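Long-range contacts in hydrogen peroxide-inducible genes activator (PDB 6G1B), which probably senses hydrogen peroxide and controls transcription of oxidative-stress genes as an OxyR-type DNA-binding regulator of the LysR family: residues F88-K93 against F297-L302; V105-T110 against P132-D137; E173-V178 against L253-A258; L191-L196 against H208-Q213; L202-G207 against S236-V241. The protein carries 1 engineered substitution. All coordinates share one frame; numbering follows the deposited sequence. Where two conformers were deposited one is given.

Contact 1 (F88-K93 against F297-L302)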
# COMPACT_ATOMS: atom_id res chain seq x y z
N PHE B 88 2.27 26.09 25.65
CA PHE B 88 2.55 27.22 26.54
C PHE B 88 2.74 26.73 27.99
O PHE B 88 3.77 26.99 28.60
CB PHE B 88 1.42 28.26 26.43
CG PHE B 88 1.50 29.36 27.44
CD1 PHE B 88 2.31 30.47 27.23
CD2 PHE B 88 0.76 29.29 28.62
CE1 PHE B 88 2.38 31.49 28.16
CE2 PHE B 88 0.81 30.31 29.55
CZ PHE B 88 1.62 31.40 29.32
N LEU B 89 1.77 25.99 28.50
CA LEU B 89 1.82 25.42 29.86
C LEU B 89 3.04 24.51 30.08
O LEU B 89 3.75 24.61 31.09
CB LEU B 89 0.53 24.65 30.17
CG LEU B 89 0.22 24.42 31.64
CD1 LEU B 89 0.08 25.74 32.40
CD2 LEU B 89 -1.06 23.60 31.75
N SER B 90 3.29 23.63 29.12
CA SER B 90 4.44 22.73 29.13
C SER B 90 5.82 23.46 29.20
O SER B 90 6.72 23.03 29.93
CB SER B 90 4.38 21.82 27.91
OG SER B 90 5.35 20.80 28.00
N HIS B 91 5.96 24.55 28.45
CA HIS B 91 7.17 25.37 28.49
C HIS B 91 7.26 26.24 29.75
O HIS B 91 8.37 26.64 30.11
CB HIS B 91 7.30 26.26 27.25
CG HIS B 91 7.80 25.54 26.05
ND1 HIS B 91 6.97 24.87 25.17
CD2 HIS B 91 9.06 25.38 25.58
CE1 HIS B 91 7.69 24.33 24.21
NE2 HIS B 91 8.96 24.63 24.43
N ALA B 92 6.12 26.54 30.39
CA ALA B 92 6.11 27.34 31.63
C ALA B 92 6.65 26.58 32.83
O ALA B 92 7.06 27.19 33.79
CB ALA B 92 4.72 27.87 31.93
N LYS B 93 6.64 25.25 32.77
CA LYS B 93 7.27 24.42 33.80
C LYS B 93 8.78 24.28 33.56
O LYS B 93 9.37 23.27 33.96
CB LYS B 93 6.58 23.03 33.84
CG LYS B 93 5.08 23.10 34.12
CD LYS B 93 4.32 21.90 33.57
CE LYS B 93 2.82 22.06 33.83
NZ LYS B 93 2.00 21.07 33.07
N PHE B 297 9.38 13.13 31.15
CA PHE B 297 9.56 12.81 29.74
C PHE B 297 9.13 13.95 28.84
O PHE B 297 9.80 14.17 27.84
CB PHE B 297 8.80 11.55 29.35
CG PHE B 297 9.18 10.32 30.12
CD1 PHE B 297 10.48 10.14 30.67
CD2 PHE B 297 8.25 9.29 30.25
CE1 PHE B 297 10.80 8.99 31.34
CE2 PHE B 297 8.58 8.12 30.90
CZ PHE B 297 9.86 7.97 31.46
N GLU B 298 8.06 14.68 29.19
CA GLU B 298 7.62 15.82 28.39
C GLU B 298 8.70 16.90 28.42
O GLU B 298 8.97 17.52 27.39
CB GLU B 298 6.26 16.41 28.85
CG GLU B 298 5.07 15.44 28.81
CD GLU B 298 4.17 15.49 27.57
OE1 GLU B 298 4.36 16.31 26.63
OE2 GLU B 298 3.22 14.68 27.55
N GLN B 299 9.30 17.11 29.58
CA GLN B 299 10.41 18.06 29.70
C GLN B 299 11.61 17.61 28.86
O GLN B 299 12.23 18.40 28.21
CB GLN B 299 10.79 18.31 31.17
CG GLN B 299 9.69 19.06 31.97
CD GLN B 299 9.29 20.37 31.31
OE1 GLN B 299 10.18 21.19 31.01
NE2 GLN B 299 7.96 20.59 31.05
N PHE B 300 11.89 16.32 28.86
CA PHE B 300 12.97 15.76 28.03
C PHE B 300 12.70 15.92 26.52
O PHE B 300 13.62 16.17 25.75
CB PHE B 300 13.23 14.29 28.37
CG PHE B 300 14.49 13.77 27.78
CD1 PHE B 300 15.72 14.33 28.14
CD2 PHE B 300 14.48 12.77 26.83
CE1 PHE B 300 16.89 13.88 27.56
CE2 PHE B 300 15.64 12.31 26.25
CZ PHE B 300 16.86 12.87 26.62
N ALA B 301 11.44 15.79 26.13
CA ALA B 301 10.99 16.03 24.75
C ALA B 301 11.39 17.41 24.25
O ALA B 301 11.82 17.57 23.11
CB ALA B 301 9.48 15.86 24.66
N LEU B 302 11.27 18.41 25.11
CA LEU B 302 11.61 19.79 24.76
C LEU B 302 13.10 19.90 24.47
O LEU B 302 13.49 20.59 23.56
CB LEU B 302 11.21 20.74 25.89
CG LEU B 302 9.73 20.74 26.30
CD1 LEU B 302 9.49 21.72 27.43
CD2 LEU B 302 8.82 21.03 25.11
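Q299 and S90 supply the one hydrogen bond between 88-93 and 297-302. Q299 NE2 donates to the backbone O of S90 at 3.0 Å, and the N-H points almost straight at it (167°). The oxygen sits in the plane of the Q299 amide, whereas the donor approaches somewhat tilted from the carbonyl plane of S90. A bend at chi2 (-55°) swings the amide over to the other helix, whose last turn offers this carbonyl. K93 adds its CB beside the same amide, 4.0 Å from Q299 NE2, before its extended chain runs off to a salt bridge with E295.

The apolar half belongs to L302 and H91. L302 CD1 stands over one face of the imidazole, 4.2 Å from the centroid of the H91 ring and 14° off its normal, a CH-pi contact. The sister methyl lies over the same face, above the CE1-NE2 side, with L302 CD2 3.6 Å from H91 CE1. The bond to H91 CB points away from the other helix, yet the ring comes nearer to it, and a bond from H91 ND1 to S87 O helps to fix the ring's rotation. An aromatic side chain of another chain also stacks on this imidazole.

Only 235 Å² is buried, and the axes cross at about a right angle, 10.4 Å apart. Helix 69-92, probably the linker helix known from LysR-type regulators, here meets helix 294-317 of the substrate-binding domain; the inner side of that helix, through F297, F300 and A301, packs on strands 101-107 and 165-180.

Contact 2 (V105-T110 against P132-D137)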
# COMPACT_ATOMS: atom_id res chain seq x y z
N VAL B 105 17.71 6.39 27.80
CA VAL B 105 17.05 6.75 26.54
C VAL B 105 17.48 5.83 25.41
O VAL B 105 18.68 5.73 25.11
CB VAL B 105 17.38 8.22 26.15
CG1 VAL B 105 16.48 8.69 25.01
CG2 VAL B 105 17.22 9.16 27.36
N GLY B 106 16.53 5.14 24.78
CA GLY B 106 16.79 4.40 23.52
C GLY B 106 16.63 5.33 22.33
O GLY B 106 15.72 6.13 22.33
N ILE B 107 17.54 5.28 21.35
CA ILE B 107 17.45 6.12 20.15
C ILE B 107 17.80 5.26 18.95
O ILE B 107 18.81 4.53 18.94
CB ILE B 107 18.36 7.38 20.16
CG1 ILE B 107 18.17 8.19 21.43
CG2 ILE B 107 17.98 8.32 19.03
CD1 ILE B 107 19.11 9.36 21.61
N ILE B 108 16.96 5.37 17.92
CA ILE B 108 17.17 4.64 16.66
C ILE B 108 18.47 5.09 15.98
O ILE B 108 18.88 6.23 16.16
CB ILE B 108 15.97 4.75 15.69
CG1 ILE B 108 15.56 6.21 15.40
CG2 ILE B 108 14.78 3.97 16.25
CD1 ILE B 108 14.49 6.31 14.31
N PRO B 109 19.10 4.19 15.20
CA PRO B 109 20.43 4.49 14.62
C PRO B 109 20.48 5.60 13.58
O PRO B 109 21.55 6.22 13.41
CB PRO B 109 20.85 3.16 13.97
CG PRO B 109 19.95 2.13 14.51
CD PRO B 109 18.69 2.80 14.90
N THR B 110 19.38 5.86 12.88
CA THR B 110 19.36 6.95 11.90
C THR B 110 18.97 8.31 12.48
O THR B 110 18.84 9.29 11.72
CB THR B 110 18.44 6.64 10.70
OG1 THR B 110 17.12 6.31 11.15
CG2 THR B 110 19.00 5.47 9.90
N PRO B 132 22.11 11.07 32.11
CA PRO B 132 21.57 10.40 30.92
C PRO B 132 22.32 9.12 30.60
O PRO B 132 23.54 9.07 30.76
CB PRO B 132 21.76 11.43 29.82
CG PRO B 132 22.94 12.21 30.26
CD PRO B 132 22.98 12.20 31.76
N HIS B 133 21.59 8.08 30.18
CA HIS B 133 22.19 6.84 29.67
C HIS B 133 21.57 6.54 28.32
O HIS B 133 20.36 6.42 28.23
CB HIS B 133 21.98 5.70 30.64
CG HIS B 133 22.59 5.95 31.98
ND1 HIS B 133 23.95 5.90 32.19
CD2 HIS B 133 22.04 6.34 33.15
CE1 HIS B 133 24.20 6.21 33.44
NE2 HIS B 133 23.06 6.47 34.05
N ILE B 134 22.38 6.45 27.28
CA ILE B 134 21.90 6.30 25.92
C ILE B 134 22.19 4.90 25.40
O ILE B 134 23.32 4.39 25.52
CB ILE B 134 22.56 7.31 24.95
CG1 ILE B 134 22.55 8.73 25.54
CG2 ILE B 134 21.91 7.26 23.58
CD1 ILE B 134 21.16 9.30 25.72
N VAL B 135 21.16 4.29 24.83
CA VAL B 135 21.22 3.01 24.15
C VAL B 135 20.81 3.29 22.71
O VAL B 135 19.71 3.77 22.47
CB VAL B 135 20.27 1.97 24.79
CG1 VAL B 135 20.24 0.69 23.97
CG2 VAL B 135 20.66 1.68 26.23
N GLU B 136 21.70 3.03 21.77
CA GLU B 136 21.42 3.20 20.36
C GLU B 136 21.31 1.81 19.74
O GLU B 136 22.28 1.03 19.79
CB GLU B 136 22.50 4.03 19.67
CG GLU B 136 22.27 4.25 18.18
CD GLU B 136 23.17 3.38 17.34
OE1 GLU B 136 24.37 3.69 17.28
OE2 GLU B 136 22.69 2.35 16.78
N ASP B 137 20.13 1.51 19.18
CA ASP B 137 19.89 0.20 18.55
C ASP B 137 18.62 0.23 17.68
O ASP B 137 17.84 1.22 17.73
CB ASP B 137 19.79 -0.90 19.63
CG ASP B 137 20.22 -2.31 19.12
OD1 ASP B 137 20.52 -3.16 19.96
OD2 ASP B 137 20.22 -2.63 17.90
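V105 and H133 open a parallel ladder between the two strands of a beta-alpha-beta unit, strand 101-107, helix 112-126 and strand 130-136, in the periplasmic-binding-protein-like fold of LysR effector domains. V105 N donates to H133 O at 2.7 Å, and V105 O takes V135 N at 2.9 Å. On the face shared by V105, I107 and I134, V105 CB lies 4.0 Å from I134 CD1.

G106 pairs with V135, whose side chain takes the other face. Lacking a side chain, G106 brings its CA within 3.2 Å of V135 O in a CA-H...O contact, while its own polar backbone atoms pair with strand 153-158 on the far edge. I107 then closes the ladder: its N gives to V135 O at 2.9 Å, and its O receives a weak bond from D137 N. Its side chain has CG1 anti to the carbonyl carbon (chi1 -52°), which carries CD1 back to I134 CG2, 4.0 Å away, under the cover of helix 112-126.

The bond to I108 CB points away from 132-137, and the side chain packs on T139 and L142 of helix 139-147. Strand 130-136 is not the edge of the assembled sheet, since I134 and V135 pair in parallel with a strand of another chain, and both carboxylate oxygens of E136 are hydrogen-bonded by that chain. At the end of the walk P109 crosses E136 at about a right angle, with P109 CB 3.5 Å from E136 OE2 and P109 CD 3.4 Å from D137 O.

Contact 3 (E173-V178 against L253-A258)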
# COMPACT_ATOMS: atom_id res chain seq x y z
N GLU B 173 10.63 15.17 10.37
CA GLU B 173 11.96 15.36 9.81
C GLU B 173 11.89 14.96 8.35
O GLU B 173 11.53 13.84 8.02
CB GLU B 173 13.00 14.52 10.56
CG GLU B 173 14.37 14.49 9.88
CD GLU B 173 15.49 13.91 10.77
OE1 GLU B 173 15.16 13.02 11.62
OE2 GLU B 173 16.67 14.33 10.58
N ASP B 174 12.23 15.89 7.49
CA ASP B 174 12.27 15.63 6.08
C ASP B 174 13.46 14.76 5.74
O ASP B 174 14.45 14.70 6.51
CB ASP B 174 12.36 16.93 5.29
CG ASP B 174 11.06 17.71 5.29
OD1 ASP B 174 11.16 18.92 5.20
OD2 ASP B 174 9.94 17.16 5.35
N PHE B 175 13.36 14.09 4.58
CA PHE B 175 14.50 13.43 3.97
C PHE B 175 15.03 14.31 2.85
O PHE B 175 14.37 15.24 2.39
CB PHE B 175 14.15 12.04 3.48
CG PHE B 175 13.94 11.04 4.58
CD1 PHE B 175 12.76 11.01 5.27
CD2 PHE B 175 14.93 10.16 4.93
CE1 PHE B 175 12.56 10.09 6.29
CE2 PHE B 175 14.77 9.24 5.95
CZ PHE B 175 13.56 9.19 6.61
N ILE B 176 16.26 14.05 2.46
CA ILE B 176 16.84 14.58 1.24
C ILE B 176 17.16 13.38 0.37
O ILE B 176 17.33 12.28 0.87
CB ILE B 176 18.09 15.44 1.55
CG1 ILE B 176 18.54 16.18 0.29
CG2 ILE B 176 19.25 14.61 2.13
CD1 ILE B 176 19.32 17.41 0.60
N VAL B 177 17.19 13.56 -0.93
CA VAL B 177 17.57 12.50 -1.83
C VAL B 177 19.08 12.64 -2.02
O VAL B 177 19.61 13.74 -2.16
CB VAL B 177 16.84 12.59 -3.17
CG1 VAL B 177 17.20 11.42 -4.07
CG2 VAL B 177 15.34 12.64 -2.94
N VAL B 178 19.75 11.50 -2.00
CA VAL B 178 21.20 11.46 -2.22
C VAL B 178 21.47 10.52 -3.38
O VAL B 178 21.04 9.38 -3.36
CB VAL B 178 21.92 11.04 -0.94
CG1 VAL B 178 23.41 10.96 -1.17
CG2 VAL B 178 21.61 12.02 0.19
N LEU B 253 17.63 7.84 0.52
CA LEU B 253 17.03 8.91 1.28
C LEU B 253 17.78 9.04 2.59
O LEU B 253 18.01 8.03 3.26
CB LEU B 253 15.56 8.62 1.59
CG LEU B 253 14.66 8.39 0.40
CD1 LEU B 253 13.21 8.15 0.83
CD2 LEU B 253 14.78 9.55 -0.58
N VAL B 254 18.12 10.28 2.97
CA VAL B 254 18.86 10.55 4.20
C VAL B 254 18.07 11.59 4.99
O VAL B 254 17.63 12.58 4.41
CB VAL B 254 20.26 11.12 3.87
CG1 VAL B 254 20.99 11.51 5.15
CG2 VAL B 254 21.08 10.10 3.08
N PRO B 255 17.87 11.36 6.32
CA PRO B 255 17.25 12.40 7.15
C PRO B 255 18.09 13.66 7.10
O PRO B 255 19.33 13.57 7.10
CB PRO B 255 17.29 11.81 8.58
CG PRO B 255 17.56 10.35 8.39
CD PRO B 255 18.34 10.23 7.14
N ILE B 256 17.44 14.82 7.06
CA ILE B 256 18.18 16.09 6.96
C ILE B 256 19.17 16.38 8.09
O ILE B 256 20.17 17.01 7.85
CB ILE B 256 17.29 17.32 6.71
CG1 ILE B 256 16.33 17.54 7.85
CG2 ILE B 256 16.57 17.20 5.36
CD1 ILE B 256 15.69 18.92 7.78
N SER B 257 18.87 15.88 9.29
CA SER B 257 19.81 15.98 10.42
C SER B 257 21.16 15.32 10.16
O SER B 257 22.15 15.71 10.75
CB SER B 257 19.19 15.44 11.74
OG SER B 257 18.94 14.05 11.73
N ALA B 258 21.19 14.34 9.27
CA ALA B 258 22.40 13.63 8.89
C ALA B 258 23.17 14.28 7.76
O ALA B 258 24.17 13.74 7.34
CB ALA B 258 22.05 12.18 8.50
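I176 and V254 form the hydrogen-bonded pair at the centre of this antiparallel junction: I176 N gives to V254 O at 2.8 Å, and V254 N returns to I176 O at 3.0 Å. Packing is close all round them. On the face of I176 and V254 the two side chains lie side by side, pointing the same way. V178 closes in on them, its CG2 3.5 Å from V254 CG2; with CG2 anti to the carbonyl carbon, that methyl is the branch V178 presents. On the face of V177 and L253, V177 CG2 lies 3.9 Å from L253 CD2. The F175 ring runs across L253 at about a right angle and touches P255, its CD2 3.7 Å from L253 CB.

D174 marks the looser side. It is partly exposed, and its carboxylate turns to N325 near the chain's C-terminus; toward 253-258 it contributes chiefly its backbone O, which accepts I256 N at 3.0 Å. Here strand 252-255 of the effector domain's sheet gives way to a 3-10 turn.

The turn is gripped by E173, whose CG lies anti to the backbone N (chi1 170°) and whose extended chain passes obliquely by P255. E173 OE2 accepts S257 OG at 2.6 Å through its syn lone pair and S257 N nearly in line with the C-O bond. E173 OE1 forms a salt bridge with R281. A carboxylate held by two donors on one oxygen and an arginine on the other is probably ionised, its charge balanced in a buried place.

Contact 4 (L191-L196 against H208-Q213)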
# COMPACT_ATOMS: atom_id res chain seq x y z
N LEU B 191 11.55 16.91 -7.92
CA LEU B 191 11.25 15.52 -8.25
C LEU B 191 9.87 15.14 -7.79
O LEU B 191 9.43 15.57 -6.73
CB LEU B 191 12.27 14.55 -7.61
CG LEU B 191 13.71 14.71 -8.08
CD1 LEU B 191 14.63 13.78 -7.31
CD2 LEU B 191 13.77 14.41 -9.58
N GLU B 192 9.19 14.33 -8.60
CA GLU B 192 7.86 13.79 -8.29
C GLU B 192 8.04 12.36 -7.83
O GLU B 192 9.14 11.82 -7.97
CB GLU B 192 6.96 13.85 -9.54
CG GLU B 192 6.58 15.27 -9.99
CD GLU B 192 5.92 16.11 -8.87
OE1 GLU B 192 6.15 17.35 -8.79
OE2 GLU B 192 5.18 15.54 -8.03
N LEU B 193 6.99 11.74 -7.31
CA LEU B 193 7.08 10.33 -6.90
C LEU B 193 7.48 9.39 -8.04
O LEU B 193 8.23 8.44 -7.81
CB LEU B 193 5.80 9.83 -6.24
CG LEU B 193 5.63 10.16 -4.76
CD1 LEU B 193 4.43 9.45 -4.16
CD2 LEU B 193 6.87 9.86 -3.93
N SER B 194 7.05 9.68 -9.25
CA SER B 194 7.54 8.95 -10.43
C SER B 194 9.08 8.80 -10.54
O SER B 194 9.56 7.86 -11.18
CB SER B 194 7.05 9.61 -11.72
OG SER B 194 7.62 10.89 -11.88
N ALA B 195 9.83 9.74 -9.97
CA ALA B 195 11.30 9.66 -9.96
C ALA B 195 11.85 8.40 -9.32
O ALA B 195 12.98 8.02 -9.60
CB ALA B 195 11.87 10.87 -9.28
N LEU B 196 11.06 7.74 -8.45
CA LEU B 196 11.43 6.45 -7.82
C LEU B 196 11.87 5.39 -8.83
O LEU B 196 12.84 4.66 -8.58
CB LEU B 196 10.24 5.86 -7.07
CG LEU B 196 9.77 6.58 -5.82
CD1 LEU B 196 8.51 5.94 -5.30
CD2 LEU B 196 10.83 6.53 -4.77
N HIS B 208 10.75 6.42 7.06
CA HIS B 208 10.39 7.23 5.89
C HIS B 208 8.93 7.04 5.47
O HIS B 208 8.41 5.94 5.46
CB HIS B 208 11.31 7.01 4.69
CG HIS B 208 11.27 5.61 4.14
ND1 HIS B 208 10.30 5.17 3.25
CD2 HIS B 208 12.08 4.56 4.36
CE1 HIS B 208 10.51 3.90 2.97
NE2 HIS B 208 11.59 3.51 3.62
N CYS B 209 8.27 8.14 5.14
CA CYS B 209 6.86 8.17 4.76
C CYS B 209 6.75 9.00 3.46
O CYS B 209 6.90 10.23 3.49
CB CYS B 209 6.07 8.81 5.90
SG CYS B 209 4.29 9.03 5.61
N LEU B 210 6.53 8.30 2.33
CA LEU B 210 6.50 8.92 1.00
C LEU B 210 5.09 8.89 0.43
O LEU B 210 4.49 7.82 0.31
CB LEU B 210 7.47 8.23 0.02
CG LEU B 210 8.73 9.03 -0.38
CD1 LEU B 210 9.62 9.27 0.82
CD2 LEU B 210 9.52 8.32 -1.46
N HIS B 211 4.56 10.06 0.09
CA HIS B 211 3.25 10.16 -0.59
C HIS B 211 3.09 11.55 -1.20
O HIS B 211 3.79 12.52 -0.80
CB HIS B 211 2.06 9.87 0.38
CG HIS B 211 1.95 10.83 1.52
ND1 HIS B 211 2.49 10.59 2.76
CD2 HIS B 211 1.39 12.06 1.59
CE1 HIS B 211 2.26 11.63 3.55
NE2 HIS B 211 1.61 12.54 2.86
N ASP B 212 2.17 11.64 -2.16
CA ASP B 212 1.63 12.91 -2.67
C ASP B 212 0.11 12.81 -2.61
O ASP B 212 -0.40 11.84 -2.05
CB ASP B 212 2.17 13.23 -4.07
CG ASP B 212 1.75 12.19 -5.14
OD1 ASP B 212 0.69 11.55 -5.00
OD2 ASP B 212 2.50 12.00 -6.12
N GLN B 213 -0.62 13.75 -3.20
CA GLN B 213 -2.10 13.81 -3.06
C GLN B 213 -2.87 12.67 -3.72
O GLN B 213 -4.04 12.45 -3.41
CB GLN B 213 -2.65 15.15 -3.58
CG GLN B 213 -2.18 16.39 -2.82
CD GLN B 213 -0.94 17.05 -3.44
OE1 GLN B 213 0.19 16.55 -3.26
NE2 GLN B 213 -1.14 18.15 -4.18
O HOH W 1 4.54 13.04 -7.27
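L193 and L210 carry the apolar part of this contact, with L196 alongside. In the conformer described here, one of two deposited for L210, L193 CD2 lies 3.9 Å from L210 CD2, the leucines crossing at a slant. L196 runs past the same methyl in the opposite direction, its CD2 4.0 Å from L210 CD2. The other branch of L193 reaches the backbone: its CD1 is 3.7 Å from D212 N, next to the D212 carboxylate.

The leucines stand on a 3-10 turn, 193-196, that packs against strand 209-211, a short strand paired antiparallel with strand 278-288 of the effector domain. C209, which also has two conformers, is disulfide-bonded to C218, consistent with the oxidised form of an OxyR sensor.

Polar contact runs through one water. It accepts from L193 N at 2.8 Å and donates to D212 OD2 at 2.6 Å and to E192 OE2 at 2.7 Å. D276 lies close to E192 OE2, and E197 of the second subunit close to D212 OD2; the water may ease the repulsion, and one acid of this cluster may be protonated. Set by a chi1 of 63°, D212 places its other oxygen, OD1, where it accepts the backbone N of both I214 and V215.

Contact 5 (L202-G207 against S236-V241)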
# COMPACT_ATOMS: atom_id res chain seq x y z
N LEU B 202 17.73 2.59 -2.44
CA LEU B 202 17.98 1.60 -1.42
C LEU B 202 17.54 2.29 -0.13
O LEU B 202 18.07 3.33 0.27
CB LEU B 202 19.45 1.28 -1.36
CG LEU B 202 20.21 1.05 -2.65
CD1 LEU B 202 21.46 1.95 -2.72
CD2 LEU B 202 20.59 -0.41 -2.73
N LEU B 203 16.51 1.72 0.47
CA LEU B 203 15.80 2.32 1.56
C LEU B 203 16.06 1.52 2.81
O LEU B 203 16.24 0.32 2.75
CB LEU B 203 14.31 2.31 1.26
CG LEU B 203 13.89 3.16 0.04
CD1 LEU B 203 12.48 2.80 -0.42
CD2 LEU B 203 14.01 4.64 0.32
N LEU B 204 16.15 2.23 3.92
CA LEU B 204 16.31 1.63 5.23
C LEU B 204 14.97 1.66 5.94
O LEU B 204 14.12 2.49 5.62
CB LEU B 204 17.32 2.42 6.07
CG LEU B 204 18.71 2.56 5.53
CD1 LEU B 204 19.58 3.40 6.45
CD2 LEU B 204 19.33 1.18 5.37
N ASP B 205 14.83 0.83 6.96
CA ASP B 205 13.73 0.90 7.88
C ASP B 205 13.91 2.05 8.91
O ASP B 205 14.18 1.81 10.08
CB ASP B 205 13.53 -0.47 8.53
CG ASP B 205 12.30 -0.52 9.41
OD1 ASP B 205 11.26 0.14 9.09
OD2 ASP B 205 12.40 -1.22 10.47
N ASP B 206 13.73 3.28 8.44
CA ASP B 206 14.11 4.53 9.12
C ASP B 206 12.91 5.47 9.37
O ASP B 206 13.07 6.65 9.71
CB ASP B 206 15.21 5.27 8.32
CG ASP B 206 14.81 5.61 6.88
OD1 ASP B 206 13.62 5.59 6.55
OD2 ASP B 206 15.67 5.93 6.05
N GLY B 207 11.71 4.93 9.17
CA GLY B 207 10.49 5.66 9.37
C GLY B 207 10.06 6.49 8.20
O GLY B 207 9.05 7.20 8.33
N SER B 236 20.83 -2.62 6.55
CA SER B 236 20.39 -2.16 7.87
C SER B 236 21.12 -0.91 8.31
O SER B 236 20.66 -0.26 9.24
CB SER B 236 20.52 -3.27 8.92
OG SER B 236 21.88 -3.50 9.22
N SER B 237 22.21 -0.55 7.64
CA SER B 237 23.00 0.63 8.02
C SER B 237 23.09 1.67 6.91
O SER B 237 23.32 1.32 5.77
CB SER B 237 24.41 0.22 8.46
OG SER B 237 25.45 0.53 7.52
N LEU B 238 22.97 2.94 7.27
CA LEU B 238 23.17 4.05 6.36
C LEU B 238 24.57 4.09 5.70
O LEU B 238 24.69 4.52 4.53
CB LEU B 238 22.89 5.38 7.07
CG LEU B 238 22.79 6.62 6.18
CD1 LEU B 238 21.73 6.43 5.12
CD2 LEU B 238 22.51 7.88 6.96
N THR B 239 25.59 3.61 6.42
CA THR B 239 26.95 3.65 5.92
C THR B 239 27.12 2.69 4.73
O THR B 239 27.77 3.03 3.74
CB THR B 239 27.95 3.35 7.06
OG1 THR B 239 27.76 4.31 8.11
CG2 THR B 239 29.39 3.39 6.57
N THR B 240 26.56 1.49 4.84
CA THR B 240 26.50 0.55 3.73
C THR B 240 25.84 1.18 2.49
O THR B 240 26.38 1.10 1.41
CB THR B 240 25.75 -0.74 4.16
OG1 THR B 240 26.54 -1.39 5.16
CG2 THR B 240 25.55 -1.68 3.02
N VAL B 241 24.71 1.85 2.69
CA VAL B 241 23.96 2.48 1.62
C VAL B 241 24.77 3.64 0.96
O VAL B 241 24.89 3.69 -0.25
CB VAL B 241 22.57 2.95 2.14
CG1 VAL B 241 21.83 3.77 1.12
CG2 VAL B 241 21.72 1.75 2.50
O HOH W 2 17.40 -0.04 8.80
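L204 fits its side chain against the first turn of helix 238-246. Its CB bond points toward that helix, and CG, anti to the carbonyl carbon (chi1 -59°), carries the fork forward. From there the methyls part. CD1 comes down on the helix start, 3.5 Å from L238 N and 3.9 Å from L238 CB. CD2 slides past V241, 3.8 Å from V241 CG2; L204 CD2 also lies 4.0 Å from S236 C. The other methyl of V241 serves L202: V241 CG1 lies 3.9 Å from L202 O.

The turn under L204 is the N-terminus of a helix capped by S237, whose OG accepts T240 N at 3.1 Å and nearly straight (174°). Beside L204 a water bridges D205 N, weakly, and S236 O. D205 itself is the centre of an inverse gamma turn in the loop ahead of strand 209-211. The contact joins this loop to helix 238-246.

Across the segments the direct contacts are van der Waals, carried by leucine and valine methyls. The polar groups of the turn look elsewhere: S236 N, S237 N and T240 OG1 are hydrogen-bonded to acidic side-chain atoms of another chain, and negative charge there probably suits this helix N-terminus.

Contacts 1 and 4 lie on opposite sides of the chain's centre, their centres about 34 Å apart, with disulfide-bonded C209 in contact 4. Contact 1 reaches contact 2 through F300 CE2, 3.7 Å from V105 CG2. Its L302 side chain lies about 4 Å from the bound hydrogen peroxide, in a pocket contacted by I168, P169 and Q305, though it may come from the crystallisation liquor. The side chain of D137 in contact 2 is about 7 Å from the nickel ion. Contacts 2, 3 and 5 meet around R281, which binds T110 OG1, E173 OE1 and D206 O. F175 of contact 3 touches contacts 4 and 5, its CE1 3.6 Å from H208 CA and its CE2 3.4 Å from D206 OD2.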